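Side-chain contacts in bifunctional endomannanase/endoglucanase (Caldanaerobius polysaccharolyticus, PDB 3W0K), which probably cleaves the beta-linked backbones of mannans and glucans, as a glycoside hydrolase family 5 enzyme built on a beta/alpha barrel: residues L117-Y122 with E160-I165; D109-Q114 with A152-R157; Y4-Q9 with D323-N328. All coordinates share one frame; numbering follows the deposited sequence.

Contact 1: residues L117-Y122 with E160-I165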
loop_
_atom_site.group_PDB
_atom_site.type_symbol
_atom_site.label_atom_id
_atom_site.label_comp_id
_atom_site.label_asym_id
_atom_site.label_seq_id
_atom_site.Cartn_x
_atom_site.Cartn_y
_atom_site.Cartn_z
ATOM N N LEU A 117 -4.617 -18.757 7.910
ATOM C CA LEU A 117 -5.930 -19.000 7.311
ATOM C C LEU A 117 -5.874 -18.724 5.813
ATOM O O LEU A 117 -6.300 -19.551 5.009
ATOM C CB LEU A 117 -6.995 -18.101 7.939
ATOM C CG LEU A 117 -7.501 -18.421 9.341
ATOM C CD1 LEU A 117 -8.451 -17.321 9.779
ATOM C CD2 LEU A 117 -8.198 -19.777 9.351
ATOM N N PHE A 118 -5.331 -17.567 5.443
ATOM C CA PHE A 118 -5.221 -17.201 4.037
ATOM C C PHE A 118 -4.233 -18.093 3.295
ATOM O O PHE A 118 -4.467 -18.459 2.144
ATOM C CB PHE A 118 -4.853 -15.719 3.889
ATOM C CG PHE A 118 -5.938 -14.784 4.341
ATOM C CD1 PHE A 118 -7.260 -14.992 3.955
ATOM C CD2 PHE A 118 -5.645 -13.703 5.166
ATOM C CE1 PHE A 118 -8.273 -14.137 4.385
ATOM C CE2 PHE A 118 -6.648 -12.843 5.601
ATOM C CZ PHE A 118 -7.966 -13.059 5.212
ATOM N N ALA A 119 -3.138 -18.461 3.957
ATOM C CA ALA A 119 -2.149 -19.338 3.337
ATOM C C ALA A 119 -2.799 -20.675 2.988
ATOM O O ALA A 119 -2.602 -21.203 1.891
ATOM C CB ALA A 119 -0.962 -19.550 4.269
ATOM N N LYS A 120 -3.597 -21.205 3.911
ATOM C CA LYS A 120 -4.283 -22.472 3.680
ATOM C C LYS A 120 -5.375 -22.347 2.625
ATOM O O LYS A 120 -5.476 -23.180 1.723
ATOM C CB LYS A 120 -4.904 -23.002 4.973
ATOM C CG LYS A 120 -3.904 -23.568 5.960
ATOM C CD LYS A 120 -4.611 -24.277 7.106
ATOM C CE LYS A 120 -5.299 -23.300 8.041
ATOM N NZ LYS A 120 -4.304 -22.511 8.819
ATOM N N ARG A 121 -6.166 -21.284 2.722
ATOM C CA ARG A 121 -7.266 -21.068 1.792
ATOM C C ARG A 121 -6.811 -20.952 0.343
ATOM O O ARG A 121 -7.439 -21.506 -0.560
ATOM C CB ARG A 121 -8.057 -19.815 2.181
ATOM C CG ARG A 121 -9.397 -19.698 1.474
ATOM C CD ARG A 121 -10.151 -18.464 1.922
ATOM N NE ARG A 121 -11.476 -18.394 1.312
ATOM C CZ ARG A 121 -12.578 -18.899 1.858
ATOM N NH1 ARG A 121 -12.521 -19.517 3.033
ATOM N NH2 ARG A 121 -13.744 -18.770 1.239
ATOM N N TYR A 122 -5.694 -20.264 0.128
ATOM C CA TYR A 122 -5.202 -20.052 -1.224
ATOM C C TYR A 122 -3.995 -20.885 -1.635
ATOM O O TYR A 122 -3.364 -20.601 -2.654
ATOM C CB TYR A 122 -4.944 -18.558 -1.444
ATOM C CG TYR A 122 -6.171 -17.715 -1.174
ATOM C CD1 TYR A 122 -7.344 -17.906 -1.910
ATOM C CD2 TYR A 122 -6.184 -16.768 -0.147
ATOM C CE1 TYR A 122 -8.495 -17.181 -1.628
ATOM C CE2 TYR A 122 -7.331 -16.039 0.143
ATOM C CZ TYR A 122 -8.483 -16.252 -0.600
ATOM O OH TYR A 122 -9.631 -15.553 -0.306
ATOM N N GLU A 160 7.543 -17.559 8.340
ATOM C CA GLU A 160 7.781 -18.987 8.519
ATOM C C GLU A 160 6.471 -19.764 8.635
ATOM O O GLU A 160 6.351 -20.874 8.111
ATOM C CB GLU A 160 8.671 -19.232 9.739
ATOM C CG GLU A 160 10.125 -18.816 9.515
ATOM C CD GLU A 160 11.029 -19.078 10.712
ATOM O OE1 GLU A 160 10.524 -19.465 11.788
ATOM O OE2 GLU A 160 12.257 -18.887 10.572
ATOM N N ALA A 161 5.479 -19.166 9.289
ATOM C CA ALA A 161 4.177 -19.808 9.452
ATOM C C ALA A 161 3.478 -19.954 8.100
ATOM O O ALA A 161 2.884 -20.991 7.806
ATOM C CB ALA A 161 3.311 -19.014 10.419
ATOM N N ILE A 162 3.548 -18.909 7.279
ATOM C CA ILE A 162 2.937 -18.941 5.950
ATOM C C ILE A 162 3.647 -19.977 5.073
ATOM O O ILE A 162 2.998 -20.808 4.430
ATOM C CB ILE A 162 3.017 -17.549 5.267
ATOM C CG1 ILE A 162 2.101 -16.561 5.989
ATOM C CG2 ILE A 162 2.647 -17.646 3.781
ATOM C CD1 ILE A 162 2.335 -15.111 5.587
ATOM N N ARG A 163 4.976 -19.943 5.082
ATOM C CA ARG A 163 5.781 -20.860 4.276
ATOM C C ARG A 163 5.666 -22.329 4.660
ATOM O O ARG A 163 5.888 -23.206 3.821
ATOM C CB ARG A 163 7.242 -20.418 4.253
ATOM C CG ARG A 163 7.447 -19.166 3.423
ATOM C CD ARG A 163 8.887 -18.699 3.408
ATOM N NE ARG A 163 9.054 -17.561 2.505
ATOM C CZ ARG A 163 10.077 -16.712 2.538
ATOM N NH1 ARG A 163 11.044 -16.857 3.435
ATOM N NH2 ARG A 163 10.129 -15.712 1.670
ATOM N N LYS A 164 5.343 -22.602 5.921
ATOM C CA LYS A 164 5.181 -23.983 6.367
ATOM C C LYS A 164 3.958 -24.581 5.667
ATOM O O LYS A 164 3.938 -25.766 5.324
ATOM C CB LYS A 164 5.005 -24.042 7.887
ATOM C CG LYS A 164 4.861 -25.453 8.434
ATOM C CD LYS A 164 4.839 -25.463 9.952
ATOM C CE LYS A 164 4.633 -26.874 10.486
ATOM N NZ LYS A 164 3.322 -27.442 10.057
ATOM N N ILE A 165 2.953 -23.739 5.438
ATOM C CA ILE A 165 1.718 -24.148 4.773
ATOM C C ILE A 165 1.868 -24.078 3.253
ATOM O O ILE A 165 1.540 -25.034 2.543
ATOM C CB ILE A 165 0.533 -23.262 5.226
ATOM C CG1 ILE A 165 0.258 -23.491 6.714
ATOM C CG2 ILE A 165 -0.710 -23.550 4.380
ATOM C CD1 ILE A 165 -0.635 -22.443 7.345
#

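Contact 2: residues D109-Q114 with A152-R157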
loop_
_atom_site.group_PDB
_atom_site.type_symbol
_atom_site.label_atom_id
_atom_site.label_comp_id
_atom_site.label_asym_id
_atom_site.label_seq_id
_atom_site.Cartn_x
_atom_site.Cartn_y
_atom_site.Cartn_z
ATOM N N ASP A 109 -0.454 -13.846 18.086
ATOM C CA ASP A 109 -1.012 -15.164 17.786
ATOM C C ASP A 109 -2.201 -15.023 16.838
ATOM O O ASP A 109 -2.364 -15.823 15.916
ATOM C CB ASP A 109 -1.451 -15.881 19.069
ATOM C CG ASP A 109 -0.280 -16.382 19.901
ATOM O OD1 ASP A 109 0.871 -16.377 19.415
ATOM O OD2 ASP A 109 -0.520 -16.795 21.057
ATOM N N GLY A 110 -3.025 -14.000 17.069
ATOM C CA GLY A 110 -4.183 -13.758 16.222
ATOM C C GLY A 110 -3.765 -13.369 14.815
ATOM O O GLY A 110 -4.365 -13.807 13.838
ATOM N N PHE A 111 -2.718 -12.551 14.731
ATOM C CA PHE A 111 -2.162 -12.069 13.468
ATOM C C PHE A 111 -1.621 -13.236 12.646
ATOM O O PHE A 111 -1.939 -13.373 11.464
ATOM C CB PHE A 111 -1.039 -11.071 13.774
ATOM C CG PHE A 111 -0.336 -10.529 12.559
ATOM C CD1 PHE A 111 -0.967 -9.612 11.726
ATOM C CD2 PHE A 111 0.982 -10.887 12.284
ATOM C CE1 PHE A 111 -0.294 -9.055 10.643
ATOM C CE2 PHE A 111 1.665 -10.333 11.199
ATOM C CZ PHE A 111 1.026 -9.415 10.378
ATOM N N VAL A 112 -0.792 -14.066 13.276
ATOM C CA VAL A 112 -0.216 -15.227 12.606
ATOM C C VAL A 112 -1.325 -16.181 12.153
ATOM O O VAL A 112 -1.282 -16.702 11.037
ATOM C CB VAL A 112 0.806 -15.951 13.525
ATOM C CG1 VAL A 112 1.271 -17.267 12.893
ATOM C CG2 VAL A 112 2.000 -15.043 13.774
ATOM N N TYR A 113 -2.336 -16.366 13.001
ATOM C CA TYR A 113 -3.462 -17.241 12.683
ATOM C C TYR A 113 -4.211 -16.751 11.441
ATOM O O TYR A 113 -4.587 -17.558 10.589
ATOM C CB TYR A 113 -4.412 -17.341 13.881
ATOM C CG TYR A 113 -5.730 -18.026 13.589
ATOM C CD1 TYR A 113 -5.795 -19.403 13.376
ATOM C CD2 TYR A 113 -6.914 -17.292 13.526
ATOM C CE1 TYR A 113 -7.010 -20.030 13.105
ATOM C CE2 TYR A 113 -8.129 -17.909 13.257
ATOM C CZ TYR A 113 -8.171 -19.274 13.047
ATOM O OH TYR A 113 -9.376 -19.876 12.766
ATOM N N GLN A 114 -4.407 -15.435 11.336
ATOM C CA GLN A 114 -5.096 -14.835 10.188
ATOM C C GLN A 114 -4.352 -15.195 8.911
ATOM O O GLN A 114 -4.954 -15.628 7.927
ATOM C CB GLN A 114 -5.108 -13.305 10.284
ATOM C CG GLN A 114 -5.659 -12.720 11.563
ATOM C CD GLN A 114 -7.153 -12.855 11.679
ATOM O OE1 GLN A 114 -7.655 -13.627 12.491
ATOM N NE2 GLN A 114 -7.876 -12.085 10.880
ATOM N N ALA A 152 11.176 -7.371 13.399
ATOM C CA ALA A 152 11.798 -8.427 12.604
ATOM C C ALA A 152 11.396 -9.812 13.108
ATOM O O ALA A 152 11.071 -10.694 12.316
ATOM C CB ALA A 152 13.322 -8.276 12.615
ATOM N N SER A 153 11.391 -9.992 14.426
ATOM C CA SER A 153 11.014 -11.276 15.011
ATOM C C SER A 153 9.587 -11.666 14.638
ATOM O O SER A 153 9.330 -12.819 14.288
ATOM C CB SER A 153 11.181 -11.250 16.533
ATOM O OG SER A 153 12.553 -11.188 16.888
ATOM N N LEU A 154 8.670 -10.699 14.672
ATOM C CA LEU A 154 7.279 -10.967 14.320
ATOM C C LEU A 154 7.141 -11.283 12.833
ATOM O O LEU A 154 6.409 -12.193 12.455
ATOM C CB LEU A 154 6.372 -9.790 14.692
ATOM C CG LEU A 154 4.882 -9.993 14.379
ATOM C CD1 LEU A 154 4.335 -11.225 15.098
ATOM C CD2 LEU A 154 4.104 -8.742 14.774
ATOM N N ILE A 155 7.829 -10.515 11.992
ATOM C CA ILE A 155 7.784 -10.742 10.551
ATOM C C ILE A 155 8.325 -12.135 10.222
ATOM O O ILE A 155 7.711 -12.879 9.463
ATOM C CB ILE A 155 8.589 -9.663 9.789
ATOM C CG1 ILE A 155 7.927 -8.290 9.964
ATOM C CG2 ILE A 155 8.710 -10.019 8.309
ATOM C CD1 ILE A 155 6.516 -8.190 9.390
ATOM N N ILE A 156 9.448 -12.497 10.838
ATOM C CA ILE A 156 10.057 -13.806 10.612
ATOM C C ILE A 156 9.123 -14.932 11.059
ATOM O O ILE A 156 8.957 -15.927 10.348
ATOM C CB ILE A 156 11.434 -13.900 11.311
ATOM C CG1 ILE A 156 12.433 -12.979 10.600
ATOM C CG2 ILE A 156 11.950 -15.338 11.296
ATOM C CD1 ILE A 156 13.730 -12.774 11.356
ATOM N N ARG A 157 8.467 -14.751 12.204
ATOM C CA ARG A 157 7.535 -15.756 12.703
ATOM C C ARG A 157 6.377 -15.941 11.719
ATOM O O ARG A 157 5.992 -17.064 11.404
ATOM C CB ARG A 157 6.972 -15.354 14.071
ATOM C CG ARG A 157 5.954 -16.354 14.592
ATOM C CD ARG A 157 5.223 -15.893 15.838
ATOM N NE ARG A 157 4.156 -16.839 16.153
ATOM C CZ ARG A 157 3.152 -16.609 16.994
ATOM N NH1 ARG A 157 3.058 -15.448 17.635
ATOM N NH2 ARG A 157 2.212 -17.532 17.157
#

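Contact 3: residues Y4-Q9 with D323-N328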
loop_
_atom_site.group_PDB
_atom_site.type_symbol
_atom_site.label_atom_id
_atom_site.label_comp_id
_atom_site.label_asym_id
_atom_site.label_seq_id
_atom_site.Cartn_x
_atom_site.Cartn_y
_atom_site.Cartn_z
ATOM N N TYR A 4 2.419 -2.854 -11.869
ATOM C CA TYR A 4 1.883 -1.497 -11.947
ATOM C C TYR A 4 0.378 -1.530 -11.773
ATOM O O TYR A 4 -0.325 -2.247 -12.486
ATOM C CB TYR A 4 2.208 -0.864 -13.299
ATOM C CG TYR A 4 3.680 -0.793 -13.591
ATOM C CD1 TYR A 4 4.479 0.179 -12.997
ATOM C CD2 TYR A 4 4.280 -1.710 -14.450
ATOM C CE1 TYR A 4 5.846 0.238 -13.252
ATOM C CE2 TYR A 4 5.642 -1.662 -14.712
ATOM C CZ TYR A 4 6.417 -0.688 -14.112
ATOM O OH TYR A 4 7.760 -0.643 -14.377
ATOM N N GLY A 5 -0.128 -0.736 -10.841
ATOM C CA GLY A 5 -1.558 -0.741 -10.635
ATOM C C GLY A 5 -2.104 0.265 -9.655
ATOM O O GLY A 5 -1.600 1.385 -9.524
ATOM N N PHE A 6 -3.149 -0.164 -8.954
ATOM C CA PHE A 6 -3.849 0.683 -8.003
ATOM C C PHE A 6 -4.302 -0.078 -6.770
ATOM O O PHE A 6 -4.441 -1.305 -6.789
ATOM C CB PHE A 6 -5.125 1.242 -8.655
ATOM C CG PHE A 6 -4.882 2.071 -9.882
ATOM C CD1 PHE A 6 -4.828 3.457 -9.795
ATOM C CD2 PHE A 6 -4.695 1.467 -11.121
ATOM C CE1 PHE A 6 -4.589 4.231 -10.927
ATOM C CE2 PHE A 6 -4.454 2.230 -12.262
ATOM C CZ PHE A 6 -4.401 3.619 -12.163
ATOM N N ASN A 7 -4.518 0.668 -5.693
ATOM C CA ASN A 7 -5.062 0.096 -4.470
ATOM C C ASN A 7 -6.574 0.305 -4.596
ATOM O O ASN A 7 -7.022 1.299 -5.180
ATOM C CB ASN A 7 -4.600 0.870 -3.232
ATOM C CG ASN A 7 -3.185 0.546 -2.817
ATOM O OD1 ASN A 7 -2.970 -0.150 -1.826
ATOM N ND2 ASN A 7 -2.209 1.112 -3.523
ATOM N N PHE A 8 -7.351 -0.644 -4.085
ATOM C CA PHE A 8 -8.804 -0.539 -4.089
ATOM C C PHE A 8 -9.268 -0.721 -2.654
ATOM O O PHE A 8 -8.772 -1.588 -1.937
ATOM C CB PHE A 8 -9.444 -1.559 -5.030
ATOM C CG PHE A 8 -9.401 -1.146 -6.477
ATOM C CD1 PHE A 8 -10.305 -0.209 -6.970
ATOM C CD2 PHE A 8 -8.444 -1.675 -7.337
ATOM C CE1 PHE A 8 -10.259 0.195 -8.301
ATOM C CE2 PHE A 8 -8.386 -1.279 -8.670
ATOM C CZ PHE A 8 -9.299 -0.339 -9.153
ATOM N N GLN A 9 -10.212 0.119 -2.246
ATOM C CA GLN A 9 -10.721 0.139 -0.884
ATOM C C GLN A 9 -12.044 -0.602 -0.643
ATOM O O GLN A 9 -12.806 -0.247 0.261
ATOM C CB GLN A 9 -10.824 1.605 -0.436
ATOM C CG GLN A 9 -9.464 2.332 -0.274
ATOM C CD GLN A 9 -8.730 2.621 -1.588
ATOM O OE1 GLN A 9 -7.507 2.459 -1.679
ATOM N NE2 GLN A 9 -9.462 3.077 -2.592
ATOM N N ASP A 323 -1.072 9.251 -18.509
ATOM C CA ASP A 323 0.055 9.137 -19.431
ATOM C C ASP A 323 1.376 9.006 -18.682
ATOM O O ASP A 323 2.246 8.234 -19.085
ATOM C CB ASP A 323 0.097 10.325 -20.400
ATOM C CG ASP A 323 -0.968 10.235 -21.488
ATOM O OD1 ASP A 323 -1.657 9.197 -21.595
ATOM O OD2 ASP A 323 -1.112 11.215 -22.246
ATOM N N LEU A 324 1.519 9.748 -17.586
ATOM C CA LEU A 324 2.730 9.678 -16.771
ATOM C C LEU A 324 2.866 8.294 -16.139
ATOM O O LEU A 324 3.962 7.744 -16.064
ATOM C CB LEU A 324 2.709 10.745 -15.676
ATOM C CG LEU A 324 3.034 12.172 -16.113
ATOM C CD1 LEU A 324 2.845 13.124 -14.945
ATOM C CD2 LEU A 324 4.464 12.229 -16.636
ATOM N N LEU A 325 1.745 7.731 -15.697
ATOM C CA LEU A 325 1.755 6.405 -15.085
ATOM C C LEU A 325 2.176 5.340 -16.096
ATOM O O LEU A 325 2.912 4.414 -15.765
ATOM C CB LEU A 325 0.376 6.064 -14.515
ATOM C CG LEU A 325 -0.090 6.912 -13.329
ATOM C CD1 LEU A 325 -1.520 6.541 -12.968
ATOM C CD2 LEU A 325 0.828 6.705 -12.132
ATOM N N VAL A 326 1.728 5.495 -17.337
ATOM C CA VAL A 326 2.055 4.546 -18.397
ATOM C C VAL A 326 3.486 4.717 -18.910
ATOM O O VAL A 326 4.211 3.738 -19.091
ATOM C CB VAL A 326 1.061 4.677 -19.582
ATOM C CG1 VAL A 326 1.497 3.803 -20.754
ATOM C CG2 VAL A 326 -0.337 4.290 -19.131
ATOM N N GLU A 327 3.890 5.968 -19.117
ATOM C CA GLU A 327 5.217 6.294 -19.630
ATOM C C GLU A 327 6.375 5.833 -18.749
ATOM O O GLU A 327 7.451 5.503 -19.252
ATOM C CB GLU A 327 5.308 7.805 -19.888
ATOM C CG GLU A 327 6.708 8.350 -20.206
ATOM C CD GLU A 327 7.318 7.791 -21.490
ATOM O OE1 GLU A 327 6.567 7.376 -22.402
ATOM O OE2 GLU A 327 8.565 7.778 -21.589
ATOM N N ASN A 328 6.150 5.776 -17.440
ATOM C CA ASN A 328 7.213 5.376 -16.531
ATOM C C ASN A 328 7.302 3.900 -16.158
ATOM O O ASN A 328 8.018 3.523 -15.228
ATOM C CB ASN A 328 7.231 6.298 -15.317
ATOM C CG ASN A 328 7.701 7.692 -15.679
ATOM O OD1 ASN A 328 8.899 7.927 -15.839
ATOM N ND2 ASN A 328 6.757 8.605 -15.886
HETATM O O HOH W 1 9.090 1.444 -13.558
#

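Contact 1: residues L117-Y122 with E160-I165
Ile162 meets Ala119 through its CG2 branch alone, methyl against methyl, with Ile162 CG2 4.1 Å from Ala119 CB. Ile162 also packs on Trp115 of helix 105-121 and on Leu134 in a loop. A helical turn after Ile162, Ile165 carries most of the contact, and its two branches divide the work. Its CG1 lies beside the backbone N (chi1 -65°), which leaves CG2 anti to that N and directed at the facing helix. There Ile165 CG2 sits 4.0 Å from Ala119 CB and 3.7 Å from the backbone N of Lys120, so it presses on main chain as well as on a methyl group. The same methyl comes within 3.6 Å of Lys120 CG. The other branch follows the lysine outward: Ile165 CD1 is 3.7 Å from Lys120 CG and 4.0 Å from Lys120 NZ. Lys120 CG thus lies against both branches of the isoleucine, on the solvent side of the contact, while bends farther out, at chi3 and chi4, return NZ toward its own helix, where it makes a weak hydrogen bond to Glu116 O. Ile165 touches the Glu116 side chain as well. Trimming Ile165 to an alanine would remove both branches and would probably open a gap beside Ala119 and leave Lys120 CG without its apolar support. Phe132 of strand 130-133 meets Ala119 from the barrel side. The axes of the two short helical segments approach to 8.9 Å, at 19°, a spacing consistent with the small Ala119 at the interface. This is the packing of consecutive outer helices around a beta/alpha (TIM) barrel, here toward their C-terminal ends.

Contact 2: residues D109-Q114 with A152-R157
Arg157 grips Asp109 end-on, with both terminal nitrogens brought to one carboxylate oxygen in a salt bridge. Arg157 NH2 stands 2.9 Å from Asp109 OD1 and Arg157 NH1 3.0 Å from the same Asp109 OD1. Sharing a single acceptor bends both bonds, to N-H...O angles of 145° and 140°. OD1 lies close to the guanidinium plane, but the two flat groups are almost perpendicular, 89° apart: NH1 arrives nearly in line with the C-O bond, whereas NH2 comes from above the carboxylate plane. The other oxygen, OD2, forms a salt bridge with Lys105 one helical turn earlier, so the carboxylate sits between two cations, which would be expected to favour its charged form. Arg157 spans the gap because CG is anti to its backbone N and the chain stays extended as far as NE. Just inside the salt bridge, Val112 lies under the arginine: Val112 CG2 faces one side of the guanidinium, off-centre, 3.7 Å from Arg157 NE, and also supports CD. Val112 further packs on Thr158. Deeper in, Leu154 CD1 approaches the Phe111 ring obliquely, 4.4 Å from Phe111 CD2, a looser contact completed by Leu101, which touches both residues. On its own helix Phe111 meets Trp115 edge-to-face. The polar bridge thus lies outside an apolar seam, and the axes of the two short segments are 10.9 Å apart at their closest. Neighbouring helices 105-121 and 148-165, running side by side in the same direction, are typical of the outer layer of a TIM barrel.

Contact 3: residues Y4-Q9 with D323-N328
Tyr4 reaches Asn328 through a water: its OH is 2.6 Å from the water O, which lies at the ring's edge in the ring plane and donates to the Asn328 backbone O over 2.9 Å. The direct separation, Tyr4 OH to Asn328 O, is 4.3 Å. The hydroxyl also has the backbone N of Val330 as a hydrogen-bond partner, so both ties lead to the end of the chain, while the ring meets Tyr288 edge-to-face. Asn328 is itself steadied, its ND2 giving a nearly straight bond (162°) to Leu324 O at 2.9 Å; that carbonyl also accepts from Asn328 N. Two residues on from Tyr4, Phe6 does not set out straight at the terminal helix, but with CG beside the backbone N (chi1 -60°) the far end of its ring is carried there: Phe6 CZ lies 4.2 Å from Leu325 CD1, the methyl approaching the ring obliquely. Phe36, Leu31 and Leu290 pack round the same ring. Strand 4-7 is hydrogen-bonded to both strand 38-44 and strand 287-290, the first-to-last strand pairing that closes a TIM barrel, and helix 319-327 covers the outside of this closure.

How the contacts relate
Contacts 1 and 2 are successive levels of one interface, between helix 105-121 and helix 148-165; their centres are 12 Å apart, and Ala161 CB of contact 1 touches Val112 CG1 of contact 2 at 3.7 Å. The axes of the short helical segments approach more closely at 117-122/160-165 than at 109-114/152-157, so the helices converge toward their C-terminal ends. Contact 3 lies far from both, its centre about 29 Å from that of contact 1 and 31 Å from that of contact 2, where the two chain termini meet. In TIM barrels the active site lies at the C-terminal ends of the strands; contact 1 and Tyr4 of contact 3 belong to the other end.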